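Local coordinates for monovalent Na+/H+ antiporter subunit A (PDB 7D3U), which is the large A subunit of a bacterial Mrp complex and probably takes part in exchanging sodium ions for protons across the cell membrane, at residues D27-L39 / I79-S91. Residues are numbered along the deposited sequence; the frame is centred on the assembly and turned at random.
With LMT (dodecyl-beta-D-maltoside), chain X; LMT (dodecyl-beta-D-maltoside), chain Z; LMT (dodecyl-beta-D-maltoside), chain Y.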
# COMPACT_ATOMS: atom_id res chain seq x y z
N ASP B 27 -34.98 38.79 -7.05
CA ASP B 27 -34.73 39.90 -7.95
C ASP B 27 -33.28 40.00 -8.39
O ASP B 27 -32.96 40.84 -9.24
CB ASP B 27 -35.15 41.22 -7.30
CG ASP B 27 -36.53 41.15 -6.69
OD1 ASP B 27 -37.37 40.38 -7.20
OD2 ASP B 27 -36.78 41.87 -5.70
N ALA B 28 -32.39 39.16 -7.84
CA ALA B 28 -31.00 39.16 -8.27
C ALA B 28 -30.85 38.78 -9.73
O ALA B 28 -29.79 39.03 -10.32
CB ALA B 28 -30.18 38.21 -7.40
N GLY B 29 -31.87 38.17 -10.33
CA GLY B 29 -31.85 37.92 -11.75
C GLY B 29 -31.97 39.16 -12.61
O GLY B 29 -31.72 39.08 -13.82
N TRP B 30 -32.34 40.30 -12.02
CA TRP B 30 -32.45 41.54 -12.77
C TRP B 30 -31.09 42.18 -13.00
O TRP B 30 -30.79 42.57 -14.14
CB TRP B 30 -33.40 42.52 -12.07
CG TRP B 30 -34.85 42.18 -12.22
CD1 TRP B 30 -35.76 42.04 -11.21
CD2 TRP B 30 -35.56 41.95 -13.44
NE1 TRP B 30 -36.99 41.73 -11.73
CE2 TRP B 30 -36.90 41.68 -13.10
CE3 TRP B 30 -35.20 41.96 -14.79
CZ2 TRP B 30 -37.87 41.40 -14.05
CZ3 TRP B 30 -36.16 41.68 -15.73
CH2 TRP B 30 -37.48 41.41 -15.36
N PRO B 31 -30.23 42.32 -11.98
CA PRO B 31 -28.87 42.82 -12.27
C PRO B 31 -28.10 41.92 -13.21
O PRO B 31 -27.49 42.40 -14.17
CB PRO B 31 -28.23 42.91 -10.88
CG PRO B 31 -29.37 43.06 -9.96
CD PRO B 31 -30.44 42.19 -10.53
N LEU B 32 -28.10 40.61 -12.95
CA LEU B 32 -27.36 39.68 -13.80
C LEU B 32 -27.84 39.76 -15.25
O LEU B 32 -27.03 39.76 -16.17
CB LEU B 32 -27.50 38.26 -13.26
CG LEU B 32 -27.02 38.08 -11.82
CD1 LEU B 32 -27.26 36.67 -11.34
CD2 LEU B 32 -25.55 38.44 -11.70
N ALA B 33 -29.16 39.83 -15.46
CA ALA B 33 -29.68 40.01 -16.81
C ALA B 33 -29.12 41.28 -17.45
O ALA B 33 -28.83 41.30 -18.64
CB ALA B 33 -31.20 40.05 -16.79
N ALA B 34 -28.98 42.34 -16.66
CA ALA B 34 -28.39 43.58 -17.14
C ALA B 34 -26.88 43.63 -16.93
O ALA B 34 -26.26 44.65 -17.24
CB ALA B 34 -29.04 44.78 -16.44
N MET B 35 -26.29 42.56 -16.40
CA MET B 35 -24.84 42.46 -16.25
C MET B 35 -24.23 41.38 -17.12
O MET B 35 -23.09 41.52 -17.56
CB MET B 35 -24.48 42.19 -14.79
CG MET B 35 -23.04 42.49 -14.43
SD MET B 35 -22.64 41.90 -12.77
CE MET B 35 -24.12 42.36 -11.89
N LEU B 36 -24.97 40.30 -17.38
CA LEU B 36 -24.55 39.26 -18.30
C LEU B 36 -24.90 39.57 -19.74
O LEU B 36 -24.29 39.01 -20.65
CB LEU B 36 -25.19 37.93 -17.91
CG LEU B 36 -24.53 36.64 -18.37
CD1 LEU B 36 -23.21 36.43 -17.66
CD2 LEU B 36 -25.48 35.49 -18.10
N GLY B 37 -25.86 40.46 -19.97
CA GLY B 37 -26.22 40.88 -21.31
C GLY B 37 -25.44 42.10 -21.73
O GLY B 37 -24.96 42.18 -22.86
N GLY B 38 -25.30 43.06 -20.82
CA GLY B 38 -24.47 44.22 -21.09
C GLY B 38 -23.05 43.83 -21.46
O GLY B 38 -22.46 44.41 -22.37
N LEU B 39 -22.50 42.83 -20.77
CA LEU B 39 -21.20 42.28 -21.14
C LEU B 39 -21.17 41.89 -22.61
O LEU B 39 -20.21 42.19 -23.33
CB LEU B 39 -20.87 41.08 -20.27
CG LEU B 39 -19.60 40.31 -20.64
CD1 LEU B 39 -18.38 41.05 -20.16
CD2 LEU B 39 -19.65 38.91 -20.07
N ILE B 79 -25.05 34.85 -29.00
CA ILE B 79 -26.19 33.95 -28.88
C ILE B 79 -26.19 33.23 -27.54
O ILE B 79 -27.22 32.68 -27.13
CB ILE B 79 -26.24 32.94 -30.04
CG1 ILE B 79 -27.62 32.31 -30.15
CG2 ILE B 79 -25.24 31.83 -29.82
CD1 ILE B 79 -28.75 33.31 -30.05
N VAL B 80 -25.06 33.21 -26.84
CA VAL B 80 -25.01 32.63 -25.50
C VAL B 80 -25.38 33.66 -24.44
O VAL B 80 -26.26 33.42 -23.61
CB VAL B 80 -23.61 32.03 -25.23
CG1 VAL B 80 -23.38 31.86 -23.75
CG2 VAL B 80 -23.47 30.70 -25.94
N LEU B 81 -24.72 34.82 -24.46
CA LEU B 81 -24.94 35.81 -23.41
C LEU B 81 -26.31 36.46 -23.51
O LEU B 81 -26.90 36.79 -22.48
CB LEU B 81 -23.84 36.88 -23.46
CG LEU B 81 -22.45 36.41 -23.05
CD1 LEU B 81 -21.47 37.57 -23.08
CD2 LEU B 81 -22.49 35.78 -21.68
N GLY B 82 -26.85 36.64 -24.72
CA GLY B 82 -28.18 37.21 -24.83
C GLY B 82 -29.25 36.28 -24.28
O GLY B 82 -30.16 36.72 -23.56
N ILE B 83 -29.15 34.99 -24.61
CA ILE B 83 -30.10 34.03 -24.06
C ILE B 83 -29.91 33.90 -22.56
O ILE B 83 -30.88 33.75 -21.81
CB ILE B 83 -29.97 32.67 -24.77
CG1 ILE B 83 -30.23 32.84 -26.27
CG2 ILE B 83 -30.94 31.67 -24.19
CD1 ILE B 83 -31.57 33.46 -26.58
N GLY B 84 -28.67 33.98 -22.08
CA GLY B 84 -28.44 33.96 -20.64
C GLY B 84 -29.07 35.15 -19.94
O GLY B 84 -29.67 35.01 -18.88
N ALA B 85 -28.95 36.34 -20.54
CA ALA B 85 -29.55 37.53 -19.95
C ALA B 85 -31.07 37.43 -19.95
O ALA B 85 -31.71 37.76 -18.95
CB ALA B 85 -29.10 38.77 -20.71
N VAL B 86 -31.66 36.98 -21.06
CA VAL B 86 -33.11 36.89 -21.09
C VAL B 86 -33.60 35.80 -20.14
O VAL B 86 -34.67 35.93 -19.53
CB VAL B 86 -33.61 36.67 -22.53
CG1 VAL B 86 -35.11 36.45 -22.57
CG2 VAL B 86 -33.22 37.84 -23.40
N VAL B 87 -32.80 34.75 -19.93
CA VAL B 87 -33.20 33.71 -18.99
C VAL B 87 -33.07 34.20 -17.56
O VAL B 87 -33.87 33.83 -16.70
CB VAL B 87 -32.38 32.43 -19.25
CG1 VAL B 87 -32.39 31.53 -18.03
CG2 VAL B 87 -32.94 31.69 -20.44
N MET B 88 -32.09 35.06 -17.28
CA MET B 88 -32.02 35.67 -15.95
C MET B 88 -33.21 36.59 -15.71
O MET B 88 -33.80 36.59 -14.63
CB MET B 88 -30.72 36.44 -15.78
CG MET B 88 -29.48 35.57 -15.81
SD MET B 88 -29.66 34.08 -14.83
CE MET B 88 -28.21 33.20 -15.38
N ALA B 89 -33.57 37.39 -16.72
CA ALA B 89 -34.72 38.27 -16.60
C ALA B 89 -36.01 37.48 -16.41
O ALA B 89 -36.94 37.95 -15.74
CB ALA B 89 -34.83 39.17 -17.82
N TYR B 90 -36.09 36.28 -17.00
CA TYR B 90 -37.27 35.45 -16.82
C TYR B 90 -37.26 34.73 -15.47
O TYR B 90 -38.30 34.58 -14.83
CB TYR B 90 -37.37 34.45 -17.97
CG TYR B 90 -38.25 33.26 -17.70
CD1 TYR B 90 -39.62 33.32 -17.90
CD2 TYR B 90 -37.71 32.05 -17.27
CE1 TYR B 90 -40.42 32.23 -17.67
CE2 TYR B 90 -38.51 30.96 -17.04
CZ TYR B 90 -39.86 31.06 -17.24
OH TYR B 90 -40.66 29.97 -17.00
N SER B 91 -36.08 34.29 -15.02
CA SER B 91 -35.96 33.57 -13.77
C SER B 91 -36.09 34.47 -12.56
O SER B 91 -36.38 33.98 -11.46
CB SER B 91 -34.61 32.85 -13.72
OG SER B 91 -34.46 32.17 -12.48
C1 LMT X . -33.25 41.50 -21.48
C2 LMT X . -34.29 41.93 -20.57
C3 LMT X . -35.65 41.77 -20.64
C4 LMT X . -36.69 42.55 -20.02
C5 LMT X . -37.21 42.60 -18.73
C6 LMT X . -38.23 43.26 -19.05
C7 LMT X . -38.48 43.50 -17.78
C8 LMT X . -39.07 44.61 -17.21
C9 LMT X . -40.48 44.86 -17.12
C10 LMT X . -41.41 45.29 -15.95
C11 LMT X . -42.31 46.52 -16.18
C12 LMT X . -43.49 46.83 -15.30
C1B LMT Z . -24.23 47.69 -40.40
C2B LMT Z . -24.05 49.17 -40.01
C3B LMT Z . -25.24 50.01 -40.52
C4B LMT Z . -26.58 49.28 -40.29
C5B LMT Z . -26.51 47.92 -41.00
C6B LMT Z . -27.45 47.91 -42.20
O1B LMT Z . -24.57 46.97 -39.26
O2B LMT Z . -23.98 49.22 -38.65
O3B LMT Z . -25.07 50.39 -41.83
O4' LMT Z . -26.80 49.08 -38.94
O5B LMT Z . -25.21 47.55 -41.39
O6B LMT Z . -27.47 46.67 -42.78
C1' LMT Z . -23.98 43.41 -37.36
C2' LMT Z . -22.78 43.83 -38.21
C3' LMT Z . -22.94 45.30 -38.71
C4' LMT Z . -24.35 45.57 -39.26
C5' LMT Z . -25.35 44.97 -38.25
C6' LMT Z . -26.79 45.24 -38.56
O1' LMT Z . -23.93 42.08 -37.05
O2' LMT Z . -21.66 43.75 -37.43
O3' LMT Z . -22.00 45.58 -39.65
O5' LMT Z . -25.15 43.60 -38.13
O6' LMT Z . -26.98 44.80 -39.84
C1 LMT Z . -24.85 41.69 -36.06
C2 LMT Z . -24.06 40.94 -35.02
C3 LMT Z . -24.88 40.13 -34.08
C4 LMT Z . -25.71 39.18 -34.91
C5 LMT Z . -26.93 38.78 -34.17
C6 LMT Z . -26.65 37.82 -33.07
C7 LMT Z . -27.90 37.06 -32.74
C8 LMT Z . -28.12 37.11 -31.27
C9 LMT Z . -29.52 36.76 -30.86
C10 LMT Z . -29.57 36.81 -29.36
C11 LMT Z . -30.72 37.63 -28.88
C12 LMT Z . -30.91 37.50 -27.40
C1 LMT Y . -33.19 44.75 -16.68
C2 LMT Y . -34.32 45.63 -16.23
C3 LMT Y . -34.63 45.64 -14.77
C4 LMT Y . -36.05 46.11 -14.61
C5 LMT Y . -36.52 45.85 -13.22
C6 LMT Y . -38.01 45.76 -13.13
C7 LMT Y . -38.41 45.26 -11.78
C8 LMT Y . -39.85 45.56 -11.56
C9 LMT Y . -40.37 45.16 -10.22
C10 LMT Y . -39.71 46.04 -9.20
C11 LMT Y . -40.44 46.02 -7.89
C12 LMT Y . -40.22 44.73 -7.17
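Ala33 and Ala85 meet where helices 29-39 and 79-91 run closest, their CA atoms 4.0 Å apart. The helices are antiparallel, with an axis angle of 167° and a closest approach of 7.6 Å. Small residues permit this spacing. The methyl of Ala33 lies against the Ala85 carbonyl and the Ala89 backbone, and the methyl of Ala85 rests on the CA of Gly37. Gly29 meets Met88 with no side chain of its own between the two backbones. No hydrogen bond links the two segments.

Larger apolar side chains close one flank. Leu36 and Leu81 cross at about a right angle, with Leu36 CG 4.0 Å from Leu81 CD2. The other branch of Leu81, CD1, meets Leu39 CD2 at 3.8 Å. Leu36 swings CG away from its own backbone N (chi1 -158°), which carries CD2 over the backbone of Gly84. Met88 touches Leu32 and Ala33 through its CB and CG; its chain then bends at chi2, and its end leads away. Helix 102-119 packs on this flank through Tyr105, Met108 and Ala112.

The Trp30 indole lies on the flank where two detergent tails pack, consistent with a surface that faces lipid. Its CZ3 touches Ala89 CB at 3.5 Å, and the Ala89 carbonyl oxygen lies over one face. The dodecyl chain of one maltoside covers the opposite face, with C5 4.0 Å above the ring centre. A second detergent chain runs past the ring edge. With an alanine in place of Trp30, the Ala89 methyl is likely to lose its aromatic cover and both tails the ring they pack on.

Glycine and alanine at an interface commonly let membrane helices pack closely. Here they join helix 29-45, probably membrane-spanning too, to the predicted transmembrane helix 71-94 of the complex I-related N-terminal family region.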